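Condensin complex subunit 3 (Schizosaccharomyces pombe, PDB 5OQR) serves as a regulatory subunit of the condensin complex, which is required to convert interphase chromatin into mitotic-like condensed chromosomes. Local coordinates at residues I402-H405 / I406-L409; Y465-C468 / L469-I473; R727-M730 / I731-G735. One frame throughout, in Å; residues are numbered along the deposited sequence.

Interaction 1 (I402-H405 / I406-L409)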
loop_
_atom_site.group_PDB
_atom_site.type_symbol
_atom_site.label_atom_id
_atom_site.label_comp_id
_atom_site.label_asym_id
_atom_site.label_seq_id
_atom_site.Cartn_x
_atom_site.Cartn_y
_atom_site.Cartn_z
ATOM N N ILE A 402 23.299 -21.562 -0.636
ATOM C CA ILE A 402 23.718 -22.287 0.562
ATOM C C ILE A 402 22.537 -22.511 1.496
ATOM O O ILE A 402 22.353 -23.608 2.037
ATOM C CB ILE A 402 24.861 -21.531 1.268
ATOM C CG1 ILE A 402 26.163 -21.695 0.480
ATOM C CG2 ILE A 402 25.035 -22.023 2.713
ATOM C CD1 ILE A 402 27.327 -20.888 1.017
ATOM N N SER A 403 21.720 -21.477 1.706
ATOM C CA SER A 403 20.634 -21.577 2.674
ATOM C C SER A 403 19.614 -22.624 2.249
ATOM O O SER A 403 19.211 -23.476 3.048
ATOM C CB SER A 403 19.968 -20.214 2.846
ATOM O OG SER A 403 20.931 -19.218 3.139
ATOM N N LEU A 404 19.176 -22.572 0.990
ATOM C CA LEU A 404 18.197 -23.541 0.512
ATOM C C LEU A 404 18.753 -24.959 0.520
ATOM O O LEU A 404 18.009 -25.913 0.771
ATOM C CB LEU A 404 17.730 -23.158 -0.891
ATOM C CG LEU A 404 16.906 -21.873 -0.992
ATOM C CD1 LEU A 404 16.594 -21.563 -2.443
ATOM C CD2 LEU A 404 15.619 -21.976 -0.189
ATOM N N HIS A 405 20.049 -25.120 0.248
ATOM C CA HIS A 405 20.657 -26.444 0.319
ATOM C C HIS A 405 20.605 -26.992 1.736
ATOM O O HIS A 405 20.197 -28.136 1.960
ATOM C CB HIS A 405 22.102 -26.388 -0.174
ATOM C CG HIS A 405 22.240 -26.526 -1.656
ATOM N ND1 HIS A 405 22.311 -25.442 -2.503
ATOM C CD2 HIS A 405 22.314 -27.623 -2.444
ATOM C CE1 HIS A 405 22.426 -25.865 -3.748
ATOM N NE2 HIS A 405 22.429 -27.185 -3.739
ATOM N N ILE A 406 21.026 -26.185 2.709
ATOM C CA ILE A 406 21.047 -26.633 4.096
ATOM C C ILE A 406 19.634 -26.764 4.645
ATOM O O ILE A 406 19.369 -27.619 5.497
ATOM C CB ILE A 406 21.908 -25.674 4.935
ATOM C CG1 ILE A 406 23.366 -25.763 4.473
ATOM C CG2 ILE A 406 21.780 -25.990 6.427
ATOM C CD1 ILE A 406 24.308 -24.780 5.131
ATOM N N GLU A 407 18.706 -25.930 4.176
ATOM C CA GLU A 407 17.315 -26.064 4.593
ATOM C C GLU A 407 16.709 -27.359 4.066
ATOM O O GLU A 407 15.998 -28.061 4.793
ATOM C CB GLU A 407 16.514 -24.856 4.110
ATOM C CG GLU A 407 15.038 -24.898 4.453
ATOM C CD GLU A 407 14.296 -23.665 3.971
ATOM O OE1 GLU A 407 14.960 -22.711 3.509
ATOM O OE2 GLU A 407 13.050 -23.650 4.051
ATOM N N LEU A 408 16.983 -27.690 2.803
ATOM C CA LEU A 408 16.502 -28.945 2.238
ATOM C C LEU A 408 17.185 -30.143 2.885
ATOM O O LEU A 408 16.565 -31.198 3.046
ATOM C CB LEU A 408 16.729 -28.940 0.727
ATOM C CG LEU A 408 16.316 -30.170 -0.079
ATOM C CD1 LEU A 408 14.840 -30.461 0.068
ATOM C CD2 LEU A 408 16.676 -29.954 -1.537
ATOM N N LEU A 409 18.454 -29.998 3.265
ATOM C CA LEU A 409 19.135 -31.059 3.995
ATOM C C LEU A 409 18.403 -31.382 5.292
ATOM O O LEU A 409 18.108 -32.547 5.580
ATOM C CB LEU A 409 20.577 -30.640 4.276
ATOM C CG LEU A 409 21.573 -31.758 4.573
ATOM C CD1 LEU A 409 21.987 -32.453 3.288
ATOM C CD2 LEU A 409 22.782 -31.205 5.303
#

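Interaction 2 (Y465-C468 / L469-I473)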
loop_
_atom_site.group_PDB
_atom_site.type_symbol
_atom_site.label_atom_id
_atom_site.label_comp_id
_atom_site.label_asym_id
_atom_site.label_seq_id
_atom_site.Cartn_x
_atom_site.Cartn_y
_atom_site.Cartn_z
ATOM N N TYR A 465 27.953 -21.931 6.720
ATOM C CA TYR A 465 27.357 -23.227 7.027
ATOM C C TYR A 465 26.962 -23.306 8.493
ATOM O O TYR A 465 25.932 -23.895 8.833
ATOM C CB TYR A 465 28.329 -24.358 6.686
ATOM C CG TYR A 465 28.512 -24.642 5.212
ATOM C CD1 TYR A 465 28.222 -23.688 4.248
ATOM C CD2 TYR A 465 28.975 -25.878 4.786
ATOM C CE1 TYR A 465 28.395 -23.957 2.904
ATOM C CE2 TYR A 465 29.149 -26.155 3.448
ATOM C CZ TYR A 465 28.858 -25.193 2.512
ATOM O OH TYR A 465 29.031 -25.474 1.179
ATOM N N VAL A 466 27.781 -22.732 9.375
ATOM C CA VAL A 466 27.441 -22.679 10.793
ATOM C C VAL A 466 26.184 -21.850 10.994
ATOM O O VAL A 466 25.290 -22.220 11.765
ATOM C CB VAL A 466 28.619 -22.110 11.606
ATOM C CG1 VAL A 466 28.307 -22.152 13.091
ATOM C CG2 VAL A 466 29.894 -22.878 11.316
ATOM N N GLN A 467 26.100 -20.714 10.305
ATOM C CA GLN A 467 24.938 -19.845 10.430
ATOM C C GLN A 467 23.660 -20.580 10.047
ATOM O O GLN A 467 22.657 -20.521 10.765
ATOM C CB GLN A 467 25.136 -18.605 9.561
ATOM C CG GLN A 467 24.117 -17.513 9.777
ATOM C CD GLN A 467 24.375 -16.311 8.897
ATOM O OE1 GLN A 467 25.404 -16.230 8.227
ATOM N NE2 GLN A 467 23.443 -15.368 8.892
ATOM N N CYS A 468 23.680 -21.287 8.916
ATOM C CA CYS A 468 22.491 -22.008 8.477
ATOM C C CYS A 468 22.181 -23.190 9.383
ATOM O O CYS A 468 21.025 -23.615 9.472
ATOM C CB CYS A 468 22.668 -22.485 7.038
ATOM S SG CYS A 468 22.661 -21.175 5.810
ATOM N N LEU A 469 23.192 -23.741 10.052
ATOM C CA LEU A 469 22.962 -24.858 10.959
ATOM C C LEU A 469 22.049 -24.442 12.105
ATOM O O LEU A 469 21.002 -25.052 12.340
ATOM C CB LEU A 469 24.299 -25.382 11.488
ATOM C CG LEU A 469 24.246 -26.322 12.697
ATOM C CD1 LEU A 469 23.380 -27.532 12.424
ATOM C CD2 LEU A 469 25.644 -26.753 13.095
ATOM N N PHE A 470 22.432 -23.392 12.828
ATOM C CA PHE A 470 21.654 -22.928 13.967
ATOM C C PHE A 470 20.394 -22.180 13.559
ATOM O O PHE A 470 19.562 -21.888 14.423
ATOM C CB PHE A 470 22.529 -22.049 14.859
ATOM C CG PHE A 470 23.668 -22.794 15.491
ATOM C CD1 PHE A 470 23.429 -23.732 16.477
ATOM C CD2 PHE A 470 24.972 -22.571 15.090
ATOM C CE1 PHE A 470 24.466 -24.427 17.056
ATOM C CE2 PHE A 470 26.014 -23.263 15.669
ATOM C CZ PHE A 470 25.759 -24.192 16.653
ATOM N N GLU A 471 20.229 -21.872 12.273
ATOM C CA GLU A 471 18.965 -21.343 11.782
ATOM C C GLU A 471 17.900 -22.417 11.634
ATOM O O GLU A 471 16.712 -22.085 11.583
ATOM C CB GLU A 471 19.169 -20.659 10.428
ATOM C CG GLU A 471 19.261 -19.149 10.495
ATOM C CD GLU A 471 19.662 -18.532 9.169
ATOM O OE1 GLU A 471 19.590 -19.237 8.139
ATOM O OE2 GLU A 471 20.056 -17.347 9.155
ATOM N N ASN A 472 18.293 -23.689 11.572
ATOM C CA ASN A 472 17.381 -24.778 11.244
ATOM C C ASN A 472 17.145 -25.735 12.406
ATOM O O ASN A 472 16.597 -26.822 12.194
ATOM C CB ASN A 472 17.907 -25.550 10.035
ATOM C CG ASN A 472 17.588 -24.865 8.727
ATOM O OD1 ASN A 472 18.404 -24.123 8.187
ATOM N ND2 ASN A 472 16.391 -25.106 8.211
ATOM N N ILE A 473 17.538 -25.366 13.624
ATOM C CA ILE A 473 17.221 -26.149 14.809
ATOM C C ILE A 473 16.525 -25.239 15.810
ATOM O O ILE A 473 16.658 -24.015 15.772
ATOM C CB ILE A 473 18.467 -26.809 15.436
ATOM C CG1 ILE A 473 19.546 -25.768 15.727
ATOM C CG2 ILE A 473 19.008 -27.881 14.509
ATOM C CD1 ILE A 473 20.638 -26.277 16.631
#

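Interaction 3 (R727-M730 / I731-G735)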
loop_
_atom_site.group_PDB
_atom_site.type_symbol
_atom_site.label_atom_id
_atom_site.label_comp_id
_atom_site.label_asym_id
_atom_site.label_seq_id
_atom_site.Cartn_x
_atom_site.Cartn_y
_atom_site.Cartn_z
ATOM N N ARG A 727 -3.336 25.456 24.812
ATOM C CA ARG A 727 -4.457 25.221 25.714
ATOM C C ARG A 727 -5.776 25.217 24.953
ATOM O O ARG A 727 -6.668 24.413 25.247
ATOM C CB ARG A 727 -4.466 26.278 26.816
ATOM C CG ARG A 727 -5.236 25.880 28.062
ATOM C CD ARG A 727 -5.093 26.931 29.150
ATOM N NE ARG A 727 -3.912 26.718 29.982
ATOM C CZ ARG A 727 -3.376 27.641 30.775
ATOM N NH1 ARG A 727 -3.903 28.856 30.839
ATOM N NH2 ARG A 727 -2.305 27.352 31.501
ATOM N N LYS A 728 -5.919 26.106 23.968
ATOM C CA LYS A 728 -7.088 26.068 23.095
ATOM C C LYS A 728 -7.222 24.711 22.419
ATOM O O LYS A 728 -8.311 24.130 22.372
ATOM C CB LYS A 728 -6.996 27.164 22.033
ATOM C CG LYS A 728 -7.732 28.451 22.368
ATOM C CD LYS A 728 -8.171 29.187 21.106
ATOM C CE LYS A 728 -9.255 28.417 20.354
ATOM N NZ LYS A 728 -9.995 29.265 19.378
ATOM N N PHE A 729 -6.118 24.199 21.873
ATOM C CA PHE A 729 -6.187 22.987 21.067
ATOM C C PHE A 729 -6.538 21.775 21.918
ATOM O O PHE A 729 -7.309 20.911 21.487
ATOM C CB PHE A 729 -4.863 22.766 20.340
ATOM C CG PHE A 729 -4.843 21.525 19.509
ATOM C CD1 PHE A 729 -4.074 20.440 19.883
ATOM C CD2 PHE A 729 -5.615 21.433 18.365
ATOM C CE1 PHE A 729 -4.064 19.291 19.123
ATOM C CE2 PHE A 729 -5.610 20.288 17.601
ATOM C CZ PHE A 729 -4.839 19.214 17.982
ATOM N N MET A 730 -5.985 21.689 23.129
ATOM C CA MET A 730 -6.301 20.561 23.996
ATOM C C MET A 730 -7.778 20.535 24.354
ATOM O O MET A 730 -8.362 19.454 24.497
ATOM C CB MET A 730 -5.445 20.616 25.261
ATOM C CG MET A 730 -3.947 20.566 24.999
ATOM S SD MET A 730 -3.432 19.126 24.041
ATOM C CE MET A 730 -3.673 17.814 25.233
ATOM N N ILE A 731 -8.402 21.706 24.499
ATOM C CA ILE A 731 -9.835 21.760 24.764
ATOM C C ILE A 731 -10.615 21.332 23.530
ATOM O O ILE A 731 -11.663 20.687 23.635
ATOM C CB ILE A 731 -10.234 23.173 25.233
ATOM C CG1 ILE A 731 -9.657 23.448 26.621
ATOM C CG2 ILE A 731 -11.757 23.341 25.265
ATOM C CD1 ILE A 731 -9.680 24.907 27.018
ATOM N N SER A 732 -10.113 21.679 22.342
ATOM C CA SER A 732 -10.763 21.274 21.100
ATOM C C SER A 732 -11.009 19.773 21.052
ATOM O O SER A 732 -11.980 19.323 20.433
ATOM C CB SER A 732 -9.908 21.697 19.906
ATOM O OG SER A 732 -8.617 21.120 19.979
ATOM N N LEU A 733 -10.151 18.984 21.698
ATOM C CA LEU A 733 -10.275 17.533 21.618
ATOM C C LEU A 733 -11.482 17.021 22.390
ATOM O O LEU A 733 -12.063 15.997 22.015
ATOM C CB LEU A 733 -8.996 16.879 22.137
ATOM C CG LEU A 733 -7.715 17.401 21.484
ATOM C CD1 LEU A 733 -6.499 16.776 22.132
ATOM C CD2 LEU A 733 -7.730 17.138 19.986
ATOM N N LEU A 734 -11.876 17.713 23.463
ATOM C CA LEU A 734 -13.041 17.288 24.233
ATOM C C LEU A 734 -14.285 17.195 23.360
ATOM O O LEU A 734 -15.157 16.359 23.612
ATOM C CB LEU A 734 -13.278 18.253 25.393
ATOM C CG LEU A 734 -12.255 18.189 26.526
ATOM C CD1 LEU A 734 -12.292 19.463 27.339
ATOM C CD2 LEU A 734 -12.518 16.986 27.413
ATOM N N GLY A 735 -14.382 18.033 22.329
ATOM C CA GLY A 735 -15.517 17.977 21.429
ATOM C C GLY A 735 -15.474 16.816 20.461
ATOM O O GLY A 735 -16.522 16.409 19.950
#

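Interaction 1 (I402-H405 / I406-L409)
Ile406 lays its CG1-CD1 branch alongside Ile402, one turn earlier in helix 399-412, so that CD1 of Ile406 meets CG2 of Ile402 at 3.7 Å. Both side chains point the same way. Because CG1 of Ile406 stands anti to its carbonyl carbon (chi1 -66°), the branch leans back over the preceding turn and CG1 comes to 3.4 Å from Ile402 O. The same oxygen accepts the amide of Ile406, with Ile406 N 3.0 Å from Ile402 O and the N-H aimed almost straight at it (167°). The next steps of the ladder follow: Glu407 N to Ser403 O at 2.7 Å, Leu408 N to Leu404 O at 2.9 Å and Leu409 N to His405 O at 2.9 Å. This helix belongs to HEAT 6 of the solenoid, and its apolar faces are shared among neighbours: Leu408 and Leu409 press on Leu388 of helix 378-394, while Ile406 reaches Phe419 and Leu423 of helix 416-434. Cutting Ile406 back to an alanine would remove the CG1-CD1 branch and is likely to leave CG2 of Ile402, and the Phe419 and Leu423 side chains, short of an apolar partner. On another face, the extended chain of Glu407, with CG anti to the backbone N (chi1 178°), runs beside Leu404, and CD2 of Leu404 lies 3.8 Å from Glu407 OE1. The carboxylate itself is engaged across the subunit boundary, OE1 forming a salt bridge with a basic side chain of another protein chain, while Leu404 turns to Glu364 and Leu367 of helix 356-372. The buried imidazole of His405 is fixed in its rotation by hydrogen bonds at both nitrogens, ND1 with Leu401 O one turn back and NE2 with the hydroxyl of Tyr347.

Interaction 2 (Y465-C468 / L469-I473)
Val466 sets its CG1 methyl by the CD2-CE2 bond of the Phe470 ring, 3.6 Å from CE2 of Phe470, and the two side chains run side by side in the same direction. CG1 is anti to the backbone N of Val466 (chi1 -176°), which turns this methyl toward the following turn. In the backbone Phe470 N donates to Val466 O at 3.3 Å, nearly straight (168°). Met486 of helix 480-495 touches both residues, so the pair forms part of the seam between successive helices of the HEAT-repeat solenoid. On the neighbouring face Leu469 meets Phe419 and Leu423, and the hydroxyl of Tyr465 is hydrogen-bonded to Leu392 O.

The partly exposed flank is looser. Gln467 and Glu471 also lie alongside each other, but NE2 of Gln467 stays 3.9 Å from OE2 of Glu471, with the amide and carboxylate planes turned 66° apart. The backbone grip is also slack here: Glu471 N makes weak bonds, 3.2 Å to Gln467 O and 3.4 Å to Cys468 O. Glu471 also packs on the backbone of another protein chain, whereas Gln467 leans on Lys505, Glu508 and Leu512 of helix 500-514.

Interaction 3 (R727-M730 / I731-G735)
Ser732 N donates to Lys728 O at 3.0 Å, lying in the plane of that carbonyl, while the preceding step of helix 725-736 is longer and weak, with Ile731 N 3.3 Å from Arg727 O, and Leu733 N makes a weak bond of 3.4 Å to Met730 O, three residues back. Leu733 is the apolar meeting point of the turn. Its CD2 methyl approaches the far end of the Phe729 ring, 4.1 Å from CZ of Phe729, and the two side chains cross obliquely. Phe729 holds CG anti to its backbone N (chi1 179°), which carries the ring forward along the helix to this methyl. The other methyl of Leu733, CD1, is 4.3 Å from SD of Met730, a looser contact made by a thioether chain that bends at both chi2 and chi3. The segment belongs to HEAT 9, near the C-terminal end of the solenoid. Phe729, Met730 and Leu733 face helix 639-661, where Leu653 touches both Phe729 and Leu733 and Leu654 touches Met730, with Ala676 of helix 669-682 also against Phe729 and Leu733, while Ile731 meets Ile772 of helix 767-785.

Ile731 points its longer branch back along the helix, with CG1 3.4 Å and CD1 3.5 Å from Arg727 O. The guanidinium of Arg727 turns off the helix to hydrogen-bond Leu718 O through NE and Pro719 O through NH2, and it makes a cation-pi contact with Phe763. The Phe729, Met730 and Leu733 side chains thus meet across the turn by apolar contact, and the buried charge of Arg727 is probably stabilised by the carbonyls of the loop before this helix and by an aromatic ring beyond it.

How the interactions relate
From the N terminus, interaction 1 lies on helix 399-412, interaction 2 on helix 457-471 and interaction 3 on helix 725-736. Each joins adjoining turns of one helix, so none closes a long loop; they follow in series and neither nest nor cross. Interactions 1 and 2 nevertheless touch in space, their centres 9 Å apart: Ile406 CD1 packs on Cys468 CB at 3.4 Å, and Ile402 CD1 on Tyr465 CE1 at 3.8 Å, joining two helices of the solenoid. Both also meet another protein chain. Interaction 3 stands well away, its centre about 59 Å from that of interaction 1, and sits on a HEAT 9 helix that packs on helices 639-661 and 767-785.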